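Local coordinates for protein alpha-1,6-mannanase (Bacteroides thetaiotaomicron, PDB 4V1S) that probably hydrolyses alpha-1,6-mannosidic linkages in mannan, as a family GH76 glycoside hydrolase built on an (alpha/alpha)6 barrel, at residues A[244-249]-A[265-270]; A[318-323]-A[337-342]. All coordinates share one frame; numbering follows the deposited sequence. Where two conformers were deposited one is given.

The two contacts come in series along the chain, the first closing before the second opens, and their centres lie about 16 Å apart. Interaction 1 joins strand 246-252, part of a small antiparallel sheet, to helix 264-281 beside a bound glycerol. Interaction 2 pairs two successive helices, 313-330 and 334-350. They meet because helix 264-281 and helix 313-330 are themselves neighbours: G268 O packs 3.4 Å from S322 OG. The glycerol site of 244-249/265-270 lies on one side of helix 264-281, helix 313-330 packs against that same helix, and 318-323/337-342 continues the packing away from the site.

Interaction 1 (A[244-249]-A[265-270]); sequences DNLLWD and YNAGFM. With GOL (glycerol), chain C.
A glycerol site lies where strand 246-252 meets the first turns of helix 264-281; D249 there meets N266 of the helix, and D249 and Y265 hold the ligand. The amide of N266 gives D249 a weak bond, ND2 to OD1 3.1 Å with an N-H...O angle of only 124°, the carboxylate and amide planes being turned 48° apart. D249 CG stands anti to the backbone N (chi1 -165°), and both carboxylate oxygens meet the glycerol: O3 donates to OD1 (2.6 Å), while O2 lies 2.9 Å from OD2. Y265 OH is hydrogen-bonded to the same glycerol O3 (2.5 Å), which sits in plane at the edge of the phenol ring; N201 also binds the ligand. Water 1 accepts from N266 ND2 (3.0 Å) and donates to the carbonyl O of L247, whereas water 2 joins N266 ND2 to D249 O and glycerol O2. Deeper in, the contact turns apolar. L247 points at the helix, its branched CG resting 3.7 Å from N266 O and 3.9 Å from M270 CG, where the two chains cross at about a right angle; small A267 lets L246 CD2 come within 4.2 Å of its CB. The D249 carboxylate and the Y265 hydroxyl grip the glycerol directly, the N266 amide only through water 2, consistent with a place where sugar hydroxyls could bind, although this glycerol probably came from the crystallisation liquor.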
ATOM      1  N   ASP A 244      -7.024  21.977   5.169  1.00 17.47           N
ATOM      2  CA  ASP A 244      -7.821  20.996   4.411  1.00 17.84           C
ATOM      3  C   ASP A 244      -7.710  19.564   4.907  1.00 17.37           C
ATOM      4  O   ASP A 244      -8.301  18.665   4.320  1.00 18.58           O
ATOM      5  CB  ASP A 244      -7.497  21.054   2.920  1.00 19.63           C
ATOM      6  CG  ASP A 244      -6.064  20.673   2.609  1.00 16.80           C
ATOM      7  OD1 ASP A 244      -5.287  20.337   3.545  1.00 16.90           O
ATOM      8  OD2 ASP A 244      -5.700  20.747   1.417  1.00 19.79           O
ATOM      9  N   ASN A 245      -6.983  19.356   6.009  1.00 17.71           N
ATOM     10  CA  ASN A 245      -6.785  18.035   6.591  1.00 15.71           C
ATOM     11  C   ASN A 245      -6.098  17.049   5.660  1.00 14.00           C
ATOM     12  O   ASN A 245      -6.201  15.849   5.842  1.00 16.27           O
ATOM     13  CB  ASN A 245      -8.080  17.466   7.147  1.00 18.25           C
ATOM     14  CG  ASN A 245      -8.455  18.130   8.446  1.00 19.14           C
ATOM     15  OD1 ASN A 245      -7.775  17.944   9.461  1.00 21.27           O
ATOM     16  ND2 ASN A 245      -9.496  18.950   8.416  1.00 24.31           N
ATOM     17  N   LEU A 246      -5.356  17.582   4.701  1.00 13.96           N
ATOM     18  CA  LEU A 246      -4.512  16.744   3.856  1.00 13.43           C
ATOM     19  C   LEU A 246      -3.070  16.789   4.345  1.00 12.66           C
ATOM     20  O   LEU A 246      -2.708  17.618   5.172  1.00 15.85           O
ATOM     21  CB  LEU A 246      -4.616  17.162   2.395  1.00 14.31           C
ATOM     22  CG  LEU A 246      -6.020  16.952   1.811  1.00 14.26           C
ATOM     23  CD1 LEU A 246      -6.054  17.335   0.342  1.00 15.44           C
ATOM     24  CD2 LEU A 246      -6.541  15.531   2.017  1.00 15.79           C
ATOM     25  N   LEU A 247      -2.276  15.853   3.845  1.00 12.40           N
ATOM     26  CA  LEU A 247      -0.905  15.660   4.328  1.00 14.83           C
ATOM     27  C   LEU A 247       0.113  16.189   3.338  1.00 13.79           C
ATOM     28  O   LEU A 247       0.068  15.864   2.144  1.00 13.97           O
ATOM     29  CB  LEU A 247      -0.612  14.166   4.555  1.00 14.54           C
ATOM     30  CG  LEU A 247      -1.149  13.455   5.802  1.00 14.82           C
ATOM     31  CD1 LEU A 247      -0.536  13.983   7.100  1.00 14.91           C
ATOM     32  CD2 LEU A 247      -2.666  13.490   5.884  1.00 17.03           C
ATOM     33  N   TRP A 248       1.047  16.984   3.855  1.00 14.79           N
ATOM     34  CA  TRP A 248       2.232  17.358   3.101  1.00 14.85           C
ATOM     35  C   TRP A 248       3.131  16.122   2.945  1.00 13.19           C
ATOM     36  O   TRP A 248       2.876  15.085   3.531  1.00 14.91           O
ATOM     37  CB  TRP A 248       2.969  18.517   3.790  1.00 15.13           C
ATOM     38  CG  TRP A 248       2.150  19.780   3.825  1.00 15.28           C
ATOM     39  CD1 TRP A 248       1.454  20.317   2.791  1.00 16.70           C
ATOM     40  CD2 TRP A 248       1.953  20.669   4.939  1.00 18.09           C
ATOM     41  NE1 TRP A 248       0.829  21.478   3.184  1.00 16.80           N
ATOM     42  CE2 TRP A 248       1.107  21.703   4.502  1.00 16.40           C
ATOM     43  CE3 TRP A 248       2.394  20.677   6.269  1.00 20.61           C
ATOM     44  CZ2 TRP A 248       0.715  22.769   5.341  1.00 18.66           C
ATOM     45  CZ3 TRP A 248       1.996  21.706   7.101  1.00 21.07           C
ATOM     46  CH2 TRP A 248       1.156  22.736   6.642  1.00 22.27           C
ATOM     47  N   ASP A 249       4.159  16.232   2.121  1.00 12.29           N
ATOM     48  CA  ASP A 249       4.975  15.073   1.744  1.00 13.22           C
ATOM     49  C   ASP A 249       6.124  14.751   2.699  1.00 14.18           C
ATOM     50  O   ASP A 249       6.329  13.597   3.051  1.00 14.71           O
ATOM     51  CB  ASP A 249       5.552  15.230   0.334  1.00 15.72           C
ATOM     52  CG  ASP A 249       6.075  13.919  -0.213  1.00 14.53           C
ATOM     53  OD1 ASP A 249       5.273  13.002  -0.317  1.00 14.40           O
ATOM     54  OD2 ASP A 249       7.272  13.810  -0.539  1.00 19.06           O
ATOM     55  N   TYR A 265      -1.872   8.917  -1.399  1.00 11.72           N
ATOM     56  CA  TYR A 265      -1.525   7.841  -0.513  1.00 11.26           C
ATOM     57  C   TYR A 265      -1.032   8.291   0.865  1.00 12.59           C
ATOM     58  O   TYR A 265      -1.118   7.554   1.824  1.00 11.84           O
ATOM     59  CB  TYR A 265      -0.537   6.881  -1.157  1.00 11.70           C
ATOM     60  CG  TYR A 265       0.936   7.266  -1.185  1.00 12.18           C
ATOM     61  CD1 TYR A 265       1.369   8.600  -1.403  1.00 13.45           C
ATOM     62  CD2 TYR A 265       1.909   6.289  -1.044  1.00 12.46           C
ATOM     63  CE1 TYR A 265       2.710   8.932  -1.448  1.00 14.61           C
ATOM     64  CE2 TYR A 265       3.249   6.602  -1.075  1.00 12.89           C
ATOM     65  CZ  TYR A 265       3.660   7.919  -1.282  1.00 14.10           C
ATOM     66  OH  TYR A 265       4.994   8.210  -1.305  1.00 15.35           O
ATOM     67  N   ASN A 266      -0.555   9.518   0.966  1.00 11.40           N
ATOM     68  CA  ASN A 266      -0.175  10.056   2.282  1.00 12.48           C
ATOM     69  C   ASN A 266      -1.426  10.331   3.128  1.00 13.33           C
ATOM     70  O   ASN A 266      -1.453  10.031   4.312  1.00 15.17           O
ATOM     71  CB  ASN A 266       0.703  11.284   2.130  1.00 11.69           C
ATOM     72  CG  ASN A 266       2.131  10.912   1.871  1.00 13.47           C
ATOM     73  OD1 ASN A 266       2.596   9.854   2.331  1.00 16.51           O
ATOM     74  ND2 ASN A 266       2.823  11.726   1.116  1.00 15.16           N
ATOM     75  N   ALA A 267      -2.485  10.827   2.492  1.00 12.21           N
ATOM     76  CA  ALA A 267      -3.811  10.872   3.153  1.00 14.44           C
ATOM     77  C   ALA A 267      -4.351   9.461   3.446  1.00 12.68           C
ATOM     78  O   ALA A 267      -4.756   9.165   4.574  1.00 13.92           O
ATOM     79  CB  ALA A 267      -4.806  11.673   2.331  1.00 14.57           C
ATOM     80  N   GLY A 268      -4.325   8.590   2.437  1.00 12.57           N
ATOM     81  CA  GLY A 268      -4.975   7.293   2.558  1.00 12.57           C
ATOM     82  C   GLY A 268      -4.367   6.407   3.633  1.00 12.69           C
ATOM     83  O   GLY A 268      -5.073   5.826   4.428  1.00 13.19           O
ATOM     84  N   PHE A 269      -3.047   6.283   3.662  1.00 13.37           N
ATOM     85  CA  PHE A 269      -2.445   5.453   4.679  1.00  9.84           C
ATOM     86  C   PHE A 269      -2.621   6.052   6.092  1.00 11.50           C
ATOM     87  O   PHE A 269      -2.724   5.294   7.039  1.00 11.46           O
ATOM     88  CB  PHE A 269      -0.970   5.173   4.423  1.00 10.83           C
ATOM     89  CG  PHE A 269      -0.713   4.053   3.429  1.00 10.55           C
ATOM     90  CD1 PHE A 269      -0.896   2.725   3.809  1.00 10.76           C
ATOM     91  CD2 PHE A 269      -0.178   4.313   2.176  1.00 11.66           C
ATOM     92  CE1 PHE A 269      -0.622   1.697   2.942  1.00 12.05           C
ATOM     93  CE2 PHE A 269       0.115   3.277   1.311  1.00 11.01           C
ATOM     94  CZ  PHE A 269      -0.104   1.980   1.705  1.00 10.58           C
ATOM     95  N   MET A 270      -2.712   7.378   6.218  1.00 10.61           N
ATOM     96  CA  MET A 270      -3.066   7.986   7.501  1.00 11.99           C
ATOM     97  C   MET A 270      -4.506   7.671   7.909  1.00 12.37           C
ATOM     98  O   MET A 270      -4.744   7.296   9.046  1.00 11.97           O
ATOM     99  CB  MET A 270      -2.797   9.495   7.547  1.00 13.56           C
ATOM    100  CG  MET A 270      -1.312   9.894   7.461  1.00 12.01           C
ATOM    101  SD  MET A 270      -0.257   9.287   8.801  1.00 12.76           S
ATOM    102  CE  MET A 270      -0.815  10.387  10.090  1.00 13.07           C
TER
HETATM  103  C1  GOL C 400       9.450  10.245  -1.375  0.50 28.23           C
HETATM  104  O1  GOL C 400       9.467   9.624  -2.666  0.50 31.61           O
HETATM  105  C2  GOL C 400       8.031  10.246  -0.808  0.50 27.56           C
HETATM  106  O2  GOL C 400       7.971  11.157   0.293  0.50 23.48           O
HETATM  107  C3  GOL C 400       7.037  10.639  -1.904  0.50 24.50           C
HETATM  108  O3  GOL C 400       5.686  10.648  -1.415  0.50 21.54           O
HETATM  109  O   HOH W   1       1.657  14.443   0.467  1.00 15.29           O
HETATM  110  O   HOH W   2       5.797  11.011   2.052  1.00 13.56           O

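Interaction 2 (A[318-323]-A[337-342])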
ATOM      1  N   SER A 318      -4.996   3.768  -2.387  1.00 11.96           N
ATOM      2  CA  SER A 318      -5.139   3.897  -0.916  0.50 11.22           C
ATOM      3  C   SER A 318      -6.450   4.568  -0.506  1.00 12.02           C
ATOM      4  O   SER A 318      -6.966   4.309   0.584  1.00 12.41           O
ATOM      5  CB  SER A 318      -3.953   4.626  -0.282  0.50 11.84           C
ATOM      6  OG  SER A 318      -3.861   5.956  -0.718  0.50 14.11           O
ATOM      7  N   ILE A 319      -7.000   5.407  -1.384  1.00 12.93           N
ATOM      8  CA  ILE A 319      -8.307   6.013  -1.111  0.50 12.87           C
ATOM      9  C   ILE A 319      -9.385   4.929  -1.209  1.00 12.20           C
ATOM     10  O   ILE A 319     -10.320   4.879  -0.389  1.00 13.32           O
ATOM     11  CB  ILE A 319      -8.594   7.187  -2.062  0.50 13.45           C
ATOM     12  CG1 ILE A 319      -7.533   8.291  -1.873  0.50 16.34           C
ATOM     13  CG2 ILE A 319     -10.017   7.715  -1.869  0.50 15.29           C
ATOM     14  CD1 ILE A 319      -7.276   8.722  -0.440  0.50 17.82           C
ATOM     15  N   ILE A 320      -9.243   4.027  -2.190  1.00 11.86           N
ATOM     16  CA  ILE A 320     -10.193   2.921  -2.321  1.00 11.14           C
ATOM     17  C   ILE A 320     -10.105   1.991  -1.114  1.00 12.02           C
ATOM     18  O   ILE A 320     -11.146   1.597  -0.554  1.00 12.78           O
ATOM     19  CB  ILE A 320      -9.989   2.157  -3.637  1.00 10.57           C
ATOM     20  CG1 ILE A 320     -10.081   3.102  -4.841  1.00 13.33           C
ATOM     21  CG2 ILE A 320     -11.005   1.023  -3.746  1.00 12.87           C
ATOM     22  CD1 ILE A 320      -9.911   2.425  -6.204  1.00 15.33           C
ATOM     23  N   ASP A 321      -8.891   1.679  -0.648  1.00 12.31           N
ATOM     24  CA  ASP A 321      -8.767   0.855   0.555  1.00 12.28           C
ATOM     25  C   ASP A 321      -9.364   1.571   1.789  1.00 13.23           C
ATOM     26  O   ASP A 321      -9.902   0.900   2.678  1.00 15.13           O
ATOM     27  CB  ASP A 321      -7.289   0.483   0.847  1.00 12.81           C
ATOM     28  CG  ASP A 321      -6.885  -0.839   0.234  1.00 16.69           C
ATOM     29  OD1 ASP A 321      -7.803  -1.593  -0.158  1.00 16.89           O
ATOM     30  OD2 ASP A 321      -5.665  -1.120   0.176  1.00 15.64           O
ATOM     31  N   SER A 322      -9.273   2.913   1.828  1.00 11.88           N
ATOM     32  CA  SER A 322      -9.898   3.718   2.885  1.00 11.96           C
ATOM     33  C   SER A 322     -11.409   3.547   2.862  1.00 15.01           C
ATOM     34  O   SER A 322     -12.037   3.407   3.923  1.00 15.11           O
ATOM     35  CB  SER A 322      -9.474   5.211   2.783  1.00 14.40           C
ATOM     36  OG  SER A 322      -8.060   5.344   2.989  1.00 14.71           O
ATOM     37  N   TRP A 323     -11.995   3.596   1.670  1.00 11.26           N
ATOM     38  CA  TRP A 323     -13.425   3.338   1.534  1.00 12.23           C
ATOM     39  C   TRP A 323     -13.817   1.945   2.077  1.00 15.57           C
ATOM     40  O   TRP A 323     -14.828   1.819   2.780  1.00 15.56           O
ATOM     41  CB  TRP A 323     -13.904   3.532   0.107  1.00 14.51           C
ATOM     42  CG  TRP A 323     -13.879   4.885  -0.354  1.00 13.66           C
ATOM     43  CD1 TRP A 323     -14.078   6.034   0.381  1.00 13.78           C
ATOM     44  CD2 TRP A 323     -13.692   5.294  -1.703  1.00 11.78           C
ATOM     45  NE1 TRP A 323     -14.021   7.132  -0.444  1.00 15.14           N
ATOM     46  CE2 TRP A 323     -13.809   6.711  -1.737  1.00 14.18           C
ATOM     47  CE3 TRP A 323     -13.475   4.602  -2.891  1.00 12.07           C
ATOM     48  CZ2 TRP A 323     -13.641   7.456  -2.924  1.00 17.66           C
ATOM     49  CZ3 TRP A 323     -13.334   5.343  -4.087  1.00 15.06           C
ATOM     50  CH2 TRP A 323     -13.414   6.749  -4.086  1.00 15.51           C
ATOM     51  N   THR A 337     -20.202   1.605  -2.799  1.00 19.06           N
ATOM     52  CA  THR A 337     -20.583   2.220  -4.043  1.00 20.46           C
ATOM     53  C   THR A 337     -19.456   3.011  -4.677  1.00 17.81           C
ATOM     54  O   THR A 337     -19.226   2.927  -5.886  1.00 21.27           O
ATOM     55  CB  THR A 337     -21.833   3.108  -3.857  1.00 24.84           C
ATOM     56  OG1 THR A 337     -22.914   2.284  -3.417  1.00 29.12           O
ATOM     57  CG2 THR A 337     -22.224   3.782  -5.157  1.00 30.20           C
ATOM     58  N   LYS A 338     -18.771   3.797  -3.865  1.00 16.20           N
ATOM     59  CA  LYS A 338     -17.654   4.573  -4.342  1.00 16.80           C
ATOM     60  C   LYS A 338     -16.551   3.617  -4.829  1.00 15.00           C
ATOM     61  O   LYS A 338     -16.003   3.786  -5.904  1.00 15.17           O
ATOM     62  CB  LYS A 338     -17.150   5.495  -3.209  1.00 17.03           C
ATOM     63  CG  LYS A 338     -18.139   6.609  -2.846  1.00 18.20           C
ATOM     64  CD  LYS A 338     -17.688   7.449  -1.656  1.00 22.71           C
ATOM     65  CE  LYS A 338     -18.625   8.615  -1.433  1.00 25.76           C
ATOM     66  NZ  LYS A 338     -18.255   9.328  -0.194  1.00 25.39           N
ATOM     67  N   ALA A 339     -16.218   2.626  -4.015  1.00 12.71           N
ATOM     68  CA  ALA A 339     -15.121   1.741  -4.342  1.00 14.44           C
ATOM     69  C   ALA A 339     -15.391   1.013  -5.665  1.00 13.86           C
ATOM     70  O   ALA A 339     -14.539   0.957  -6.545  1.00 16.77           O
ATOM     71  CB  ALA A 339     -14.878   0.775  -3.201  1.00 16.26           C
ATOM     72  N   PHE A 340     -16.568   0.450  -5.800  1.00 13.43           N
ATOM     73  CA  PHE A 340     -16.890  -0.276  -7.016  1.00 14.83           C
ATOM     74  C   PHE A 340     -16.932   0.637  -8.235  1.00 14.67           C
ATOM     75  O   PHE A 340     -16.503   0.254  -9.312  1.00 18.29           O
ATOM     76  CB  PHE A 340     -18.200  -1.021  -6.899  1.00 18.30           C
ATOM     77  CG  PHE A 340     -18.164  -2.192  -5.953  1.00 18.72           C
ATOM     78  CD1 PHE A 340     -17.286  -3.223  -6.151  1.00 23.08           C
ATOM     79  CD2 PHE A 340     -19.061  -2.276  -4.896  1.00 24.15           C
ATOM     80  CE1 PHE A 340     -17.277  -4.313  -5.308  1.00 22.63           C
ATOM     81  CE2 PHE A 340     -19.049  -3.351  -4.056  1.00 26.74           C
ATOM     82  CZ  PHE A 340     -18.143  -4.367  -4.253  1.00 26.54           C
ATOM     83  N   HIS A 341     -17.449   1.848  -8.063  1.00 17.16           N
ATOM     84  CA  HIS A 341     -17.461   2.808  -9.195  1.00 17.31           C
ATOM     85  C   HIS A 341     -16.022   3.132  -9.677  1.00 15.63           C
ATOM     86  O   HIS A 341     -15.745   3.163 -10.873  1.00 14.22           O
ATOM     87  CB  HIS A 341     -18.190   4.075  -8.774  1.00 19.09           C
ATOM     88  CG  HIS A 341     -18.616   4.941  -9.909  1.00 19.66           C
ATOM     89  ND1 HIS A 341     -19.356   4.467 -10.968  1.00 24.43           N
ATOM     90  CD2 HIS A 341     -18.459   6.266 -10.121  1.00 22.06           C
ATOM     91  CE1 HIS A 341     -19.605   5.457 -11.804  1.00 26.18           C
ATOM     92  NE2 HIS A 341     -19.075   6.560 -11.310  1.00 25.77           N
ATOM     93  N   ALA A 342     -15.095   3.332  -8.721  1.00 13.86           N
ATOM     94  CA  ALA A 342     -13.715   3.678  -9.055  1.00 13.36           C
ATOM     95  C   ALA A 342     -13.042   2.464  -9.735  1.00 14.31           C
ATOM     96  O   ALA A 342     -12.338   2.603 -10.734  1.00 14.13           O
ATOM     97  CB  ALA A 342     -12.953   4.129  -7.834  1.00 13.18           C
TER
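Helices 318-323 and 337-342 run roughly antiparallel, their directions 148° apart and their axes 9.0 Å at closest approach, with I320 and A339 facing each other at a CA-CA distance of 5.5 Å. W323 fills the space between them. K338 CB stands over the centre of its six-membered ring, 3.6 Å from the centroid and 6° off the normal, a CH-pi contact. On the opposite face I319 O lies offset toward the rim, so the indole is held flat between its own helix and the neighbouring one, and A342 CB meets it in plane at the edge, 4.0 Å from CZ3. Consecutive antiparallel helices joined by a short link are characteristic of the six-hairpin, (alpha/alpha)6 fold of this family, and alanines suit the interface because they leave room for larger side chains opposite. I320 uses both branches, CG2 against A339 CB (3.9 Å) and CD1 against A342 CB (3.8 Å). K338 is extended beyond CG, its CD lying over the five-membered ring at W323 NE1 (3.9 Å), on the face that CB covers, and E298 serves both residues, forming a salt bridge with NZ and accepting a hydrogen bond from NE1. An alanine in place of W323 would probably open a gap beneath K338 CB and leave E298 OE2 without its indole N-H partner. Within helix 318-323, S322 OG donates to S318 O (2.8 Å), reaching it from the face opposite to the S322 backbone N.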